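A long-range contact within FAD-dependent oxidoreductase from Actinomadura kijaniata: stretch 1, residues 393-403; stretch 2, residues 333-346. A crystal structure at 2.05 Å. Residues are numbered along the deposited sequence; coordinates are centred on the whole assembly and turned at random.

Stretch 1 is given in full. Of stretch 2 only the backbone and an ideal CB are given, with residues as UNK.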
# COMPACT_ATOMS: atom_id res chain seq x y z
N ASP A 393 -13.56 -3.42 15.13
CA ASP A 393 -14.95 -3.91 15.06
C ASP A 393 -15.56 -4.00 13.67
O ASP A 393 -16.40 -4.85 13.41
CB ASP A 393 -15.85 -3.00 15.91
CG ASP A 393 -15.39 -2.96 17.36
OD1 ASP A 393 -14.96 -4.00 17.88
OD2 ASP A 393 -15.43 -1.90 18.00
N ALA A 394 -15.18 -3.11 12.75
CA ALA A 394 -15.70 -3.21 11.40
C ALA A 394 -15.28 -4.55 10.80
O ALA A 394 -15.99 -5.14 9.98
CB ALA A 394 -15.11 -2.07 10.51
N VAL A 395 -14.07 -5.01 11.12
CA VAL A 395 -13.62 -6.22 10.45
C VAL A 395 -14.47 -7.40 10.97
O VAL A 395 -14.86 -8.28 10.18
CB VAL A 395 -12.12 -6.44 10.72
CG1 VAL A 395 -11.78 -7.90 10.52
CG2 VAL A 395 -11.27 -5.48 9.80
N ASP A 396 -14.84 -7.40 12.25
CA ASP A 396 -15.69 -8.51 12.74
C ASP A 396 -17.07 -8.44 12.10
O ASP A 396 -17.62 -9.48 11.76
CB ASP A 396 -15.98 -8.43 14.25
CG ASP A 396 -14.77 -8.75 15.10
OD1 ASP A 396 -13.82 -9.40 14.63
OD2 ASP A 396 -14.77 -8.27 16.25
N PHE A 397 -17.64 -7.25 11.96
CA PHE A 397 -18.94 -7.09 11.31
C PHE A 397 -18.93 -7.55 9.84
O PHE A 397 -19.75 -8.38 9.42
CB PHE A 397 -19.40 -5.61 11.35
CG PHE A 397 -20.65 -5.34 10.54
CD1 PHE A 397 -21.89 -5.78 10.99
CD2 PHE A 397 -20.59 -4.70 9.32
CE1 PHE A 397 -23.03 -5.57 10.24
CE2 PHE A 397 -21.73 -4.49 8.55
CZ PHE A 397 -22.95 -4.92 9.01
N LEU A 398 -18.01 -6.96 9.06
CA LEU A 398 -17.89 -7.35 7.66
C LEU A 398 -17.58 -8.82 7.42
O LEU A 398 -18.17 -9.41 6.52
CB LEU A 398 -16.88 -6.49 6.88
CG LEU A 398 -17.33 -5.03 6.79
CD1 LEU A 398 -16.19 -4.16 6.24
CD2 LEU A 398 -18.53 -4.79 5.92
N SER A 399 -16.64 -9.42 8.13
CA SER A 399 -16.36 -10.81 7.82
C SER A 399 -17.53 -11.69 8.27
O SER A 399 -17.80 -12.70 7.64
CB SER A 399 -15.05 -11.28 8.46
OG SER A 399 -15.15 -11.06 9.85
N ALA A 400 -18.25 -11.30 9.32
CA ALA A 400 -19.44 -12.03 9.76
C ALA A 400 -20.52 -12.03 8.66
O ALA A 400 -21.10 -13.06 8.33
CB ALA A 400 -19.99 -11.43 11.08
N GLN A 401 -20.75 -10.86 8.07
CA GLN A 401 -21.76 -10.71 7.03
C GLN A 401 -21.30 -11.47 5.78
O GLN A 401 -22.11 -12.13 5.16
CB GLN A 401 -21.91 -9.24 6.62
CG GLN A 401 -22.52 -8.37 7.70
CD GLN A 401 -23.86 -8.90 8.14
OE1 GLN A 401 -24.05 -9.27 9.30
NE2 GLN A 401 -24.81 -8.94 7.22
N ALA A 402 -20.03 -11.37 5.39
CA ALA A 402 -19.60 -11.96 4.12
C ALA A 402 -19.64 -13.48 4.22
O ALA A 402 -19.89 -14.15 3.24
CB ALA A 402 -18.19 -11.51 3.74
N LEU A 403 -19.41 -14.04 5.40
CA LEU A 403 -19.27 -15.48 5.53
C LEU A 403 -20.55 -16.06 6.14
O LEU A 403 -20.59 -17.25 6.43
CB LEU A 403 -18.09 -15.84 6.43
CG LEU A 403 -16.73 -15.57 5.79
CD1 LEU A 403 -15.67 -15.60 6.88
CD2 LEU A 403 -16.45 -16.58 4.68
N UNK A 333 -31.89 -3.32 7.07
CA UNK A 333 -30.91 -2.81 8.03
C UNK A 333 -29.53 -3.43 7.83
O UNK A 333 -28.52 -2.74 7.90
CB UNK A 333 -31.39 -3.07 9.46
N UNK A 334 -29.45 -4.72 7.54
CA UNK A 334 -28.16 -5.33 7.22
C UNK A 334 -27.62 -4.72 5.92
O UNK A 334 -26.44 -4.41 5.83
CB UNK A 334 -28.29 -6.85 7.09
N UNK A 335 -28.46 -4.48 4.93
CA UNK A 335 -27.93 -3.98 3.69
C UNK A 335 -27.45 -2.54 3.87
O UNK A 335 -26.41 -2.17 3.35
CB UNK A 335 -28.98 -4.07 2.58
N UNK A 336 -28.21 -1.72 4.60
CA UNK A 336 -27.80 -0.33 4.78
C UNK A 336 -26.47 -0.26 5.52
O UNK A 336 -25.56 0.45 5.08
CB UNK A 336 -28.87 0.45 5.54
N UNK A 337 -26.31 -1.07 6.56
CA UNK A 337 -25.08 -1.06 7.33
C UNK A 337 -23.86 -1.60 6.58
O UNK A 337 -22.73 -1.13 6.71
CB UNK A 337 -25.29 -1.87 8.61
N UNK A 338 -24.09 -2.60 5.74
CA UNK A 338 -23.05 -3.14 4.88
C UNK A 338 -22.57 -2.10 3.85
O UNK A 338 -21.37 -1.92 3.69
CB UNK A 338 -23.56 -4.39 4.17
N UNK A 339 -23.47 -1.44 3.13
CA UNK A 339 -23.03 -0.31 2.32
C UNK A 339 -22.24 0.72 3.12
O UNK A 339 -21.19 1.13 2.63
CB UNK A 339 -24.24 0.36 1.67
N UNK A 340 -22.74 1.14 4.28
CA UNK A 340 -22.08 2.11 5.17
C UNK A 340 -20.68 1.60 5.52
O UNK A 340 -19.67 2.29 5.33
CB UNK A 340 -22.90 2.34 6.44
N UNK A 341 -20.61 0.40 6.09
CA UNK A 341 -19.30 -0.04 6.55
C UNK A 341 -18.24 -0.34 5.48
O UNK A 341 -17.05 -0.13 5.71
CB UNK A 341 -19.49 -1.30 7.40
N UNK A 342 -18.64 -0.88 4.34
CA UNK A 342 -17.71 -1.11 3.24
C UNK A 342 -17.09 0.23 2.85
O UNK A 342 -15.88 0.34 2.71
CB UNK A 342 -18.41 -1.76 2.05
N UNK A 343 -17.95 1.23 2.68
CA UNK A 343 -17.50 2.57 2.25
C UNK A 343 -16.66 3.27 3.31
O UNK A 343 -15.67 3.94 2.99
CB UNK A 343 -18.71 3.44 1.90
N UNK A 344 -17.06 3.15 4.57
CA UNK A 344 -16.32 3.75 5.68
C UNK A 344 -14.89 3.25 5.80
O UNK A 344 -13.95 4.03 5.99
CB UNK A 344 -17.06 3.48 6.99
N UNK A 345 -14.69 1.95 5.68
CA UNK A 345 -13.33 1.42 5.74
C UNK A 345 -12.47 1.99 4.61
O UNK A 345 -11.32 2.38 4.82
CB UNK A 345 -13.35 -0.11 5.67
N UNK A 346 -13.01 2.06 3.40
CA UNK A 346 -12.29 2.63 2.26
C UNK A 346 -12.04 4.10 2.52
O UNK A 346 -10.91 4.57 2.32
CB UNK A 346 -13.07 2.44 0.96

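Both stretches are helical, and their axes approach to 10.5 Å at 131° between N-to-C directions. Because an α-helix turns once in about 3.6 residues, the positions of stretch 2 that meet stretch 1 recur at intervals of three or four.

Position 333 has helical angles and nothing of stretch 1 within reach; many residues would serve, and Gly333 is found.

At 334 CA-to-CB points sideways, with the ideal CB 4.1 Å from Gln401 NE2. A long chain, polar or aliphatic, could run along this amide. Arg334 does so, its CD 3.7 Å from Gln401 NE2, a packing contact without a hydrogen bond; its guanidinium finds partners elsewhere.

Positions 335 and 336 meet nothing of stretch 1, so the contact does not restrict them; they are Gln335 and Met336.

Position 337 points toward stretch 1, its ideal CB 3.9 Å from Phe397 CZ. An apolar chain fits, provided it turns aside from the ring so close to its root. Met337 sets its CG 3.4 Å from Phe397 CZ, and with chi1 t its end leads away. Met337 SD still lies 5.4 Å from the centroid of the Phe397 ring, in an oblique sulfur-aromatic contact.

At 338 CA-to-CB is sideways, and the ideal CB keeps 4.8 Å from Phe397 CE2. Leucine or methionine could fill the space beside Leu398, while a longer chain could reach Gln401 and Ala402. Arg338 does both: its CD lies 3.9 Å from Leu398 CD2, and Gln401 CB packs over one guanidinium face, 3.7 Å from Arg338 NH1. One water accepts hydrogen bonds from Arg338 NH1 (3.1 Å) and Gln401 NE2 (2.5 Å), bridging the helices.

Positions 339 and 340 point away and sideways, with no contact, so stretch 1 leaves the choice of side chain open; they are His339 and Phe340.

Position 341 points toward stretch 1, its ideal CB 3.9 Å from Leu398 CD2 and 4.1 Å from Phe397 CD2. These neighbours invite an aliphatic chain, or a polar one whose methylenes do the packing. Gln341 is of the second kind: its CG lies 4.0 Å from Phe397 CE2, while its amide is hydrogen-bonded elsewhere in the structure.

At 342, sideways and 4.9 Å from Leu398 CD2 at the ideal CB, a small or medium apolar residue suits. Cys342 places SG 4.0 Å from Leu398 CD2, helping 338, 341 and 345 form the hole that receives the Leu398 knob.

Positions 343 and 344 lie beyond contact, and many side chains would do; they are Ala343 and Lys344.

Position 345 points toward stretch 1, its ideal CB 5.0 Å from Leu398 CD1, leaving room for a branched aliphatic or methionine. Leu345 CD1 comes 4.1 Å from Leu398 CD1 and 4.5 Å from Ala394 CB.

Position 346 has nothing of stretch 1 within reach, so this contact sets no demand; it is Ala346.

Stretch 2 333-346: GRQMMRHFQCAKLA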
# COMPACT_ATOMS: atom_id res chain seq x y z
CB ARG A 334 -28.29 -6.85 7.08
CG ARG A 334 -28.41 -7.58 8.43
CD ARG A 334 -28.33 -9.09 8.24
NE ARG A 334 -29.53 -9.53 7.54
CZ ARG A 334 -30.58 -10.06 8.16
NH1 ARG A 334 -30.56 -10.20 9.48
NH2 ARG A 334 -31.64 -10.46 7.47
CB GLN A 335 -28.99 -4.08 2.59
CG GLN A 335 -28.99 -5.51 2.11
CD GLN A 335 -29.85 -5.70 0.89
OE1 GLN A 335 -29.91 -4.87 -0.01
NE2 GLN A 335 -30.54 -6.84 0.87
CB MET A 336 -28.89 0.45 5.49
CG MET A 336 -30.11 0.66 4.59
SD MET A 336 -31.41 1.63 5.41
CE MET A 336 -30.64 3.24 5.56
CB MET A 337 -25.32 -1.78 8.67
CG MET A 337 -24.11 -1.73 9.58
SD MET A 337 -23.71 -0.05 10.17
CE MET A 337 -25.13 0.58 11.04
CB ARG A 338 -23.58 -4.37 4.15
CG ARG A 338 -22.55 -4.98 3.19
CD ARG A 338 -21.64 -5.93 3.95
NE ARG A 338 -20.87 -6.90 3.15
CZ ARG A 338 -21.32 -8.09 2.77
NH1 ARG A 338 -22.55 -8.46 3.05
NH2 ARG A 338 -20.54 -8.91 2.07
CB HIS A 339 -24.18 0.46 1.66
CG HIS A 339 -24.78 -0.25 0.49
ND1 HIS A 339 -24.25 -0.18 -0.78
CD2 HIS A 339 -25.88 -1.04 0.39
CE1 HIS A 339 -25.02 -0.87 -1.62
NE2 HIS A 339 -26.00 -1.42 -0.92
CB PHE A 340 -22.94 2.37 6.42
CG PHE A 340 -22.41 3.38 7.42
CD1 PHE A 340 -21.37 4.27 7.12
CD2 PHE A 340 -22.96 3.42 8.70
CE1 PHE A 340 -20.91 5.21 8.07
CE2 PHE A 340 -22.46 4.30 9.69
CZ PHE A 340 -21.44 5.21 9.36
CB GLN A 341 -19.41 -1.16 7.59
CG GLN A 341 -20.35 -0.71 8.75
CD GLN A 341 -19.73 0.41 9.57
OE1 GLN A 341 -18.53 0.38 9.88
NE2 GLN A 341 -20.56 1.39 9.96
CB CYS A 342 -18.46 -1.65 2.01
SG CYS A 342 -18.73 -3.42 2.22
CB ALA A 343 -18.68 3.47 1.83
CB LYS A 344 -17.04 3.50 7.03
CG LYS A 344 -16.40 4.26 8.19
CD LYS A 344 -17.13 4.00 9.54
CE LYS A 344 -16.84 5.08 10.59
NZ LYS A 344 -15.57 4.67 11.22
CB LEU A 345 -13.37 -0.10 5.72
CG LEU A 345 -12.14 -0.84 6.24
CD1 LEU A 345 -12.66 -2.16 6.77
CD2 LEU A 345 -11.33 -1.22 5.02
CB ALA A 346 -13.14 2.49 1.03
O HOH W 1 -24.39 -7.43 5.31
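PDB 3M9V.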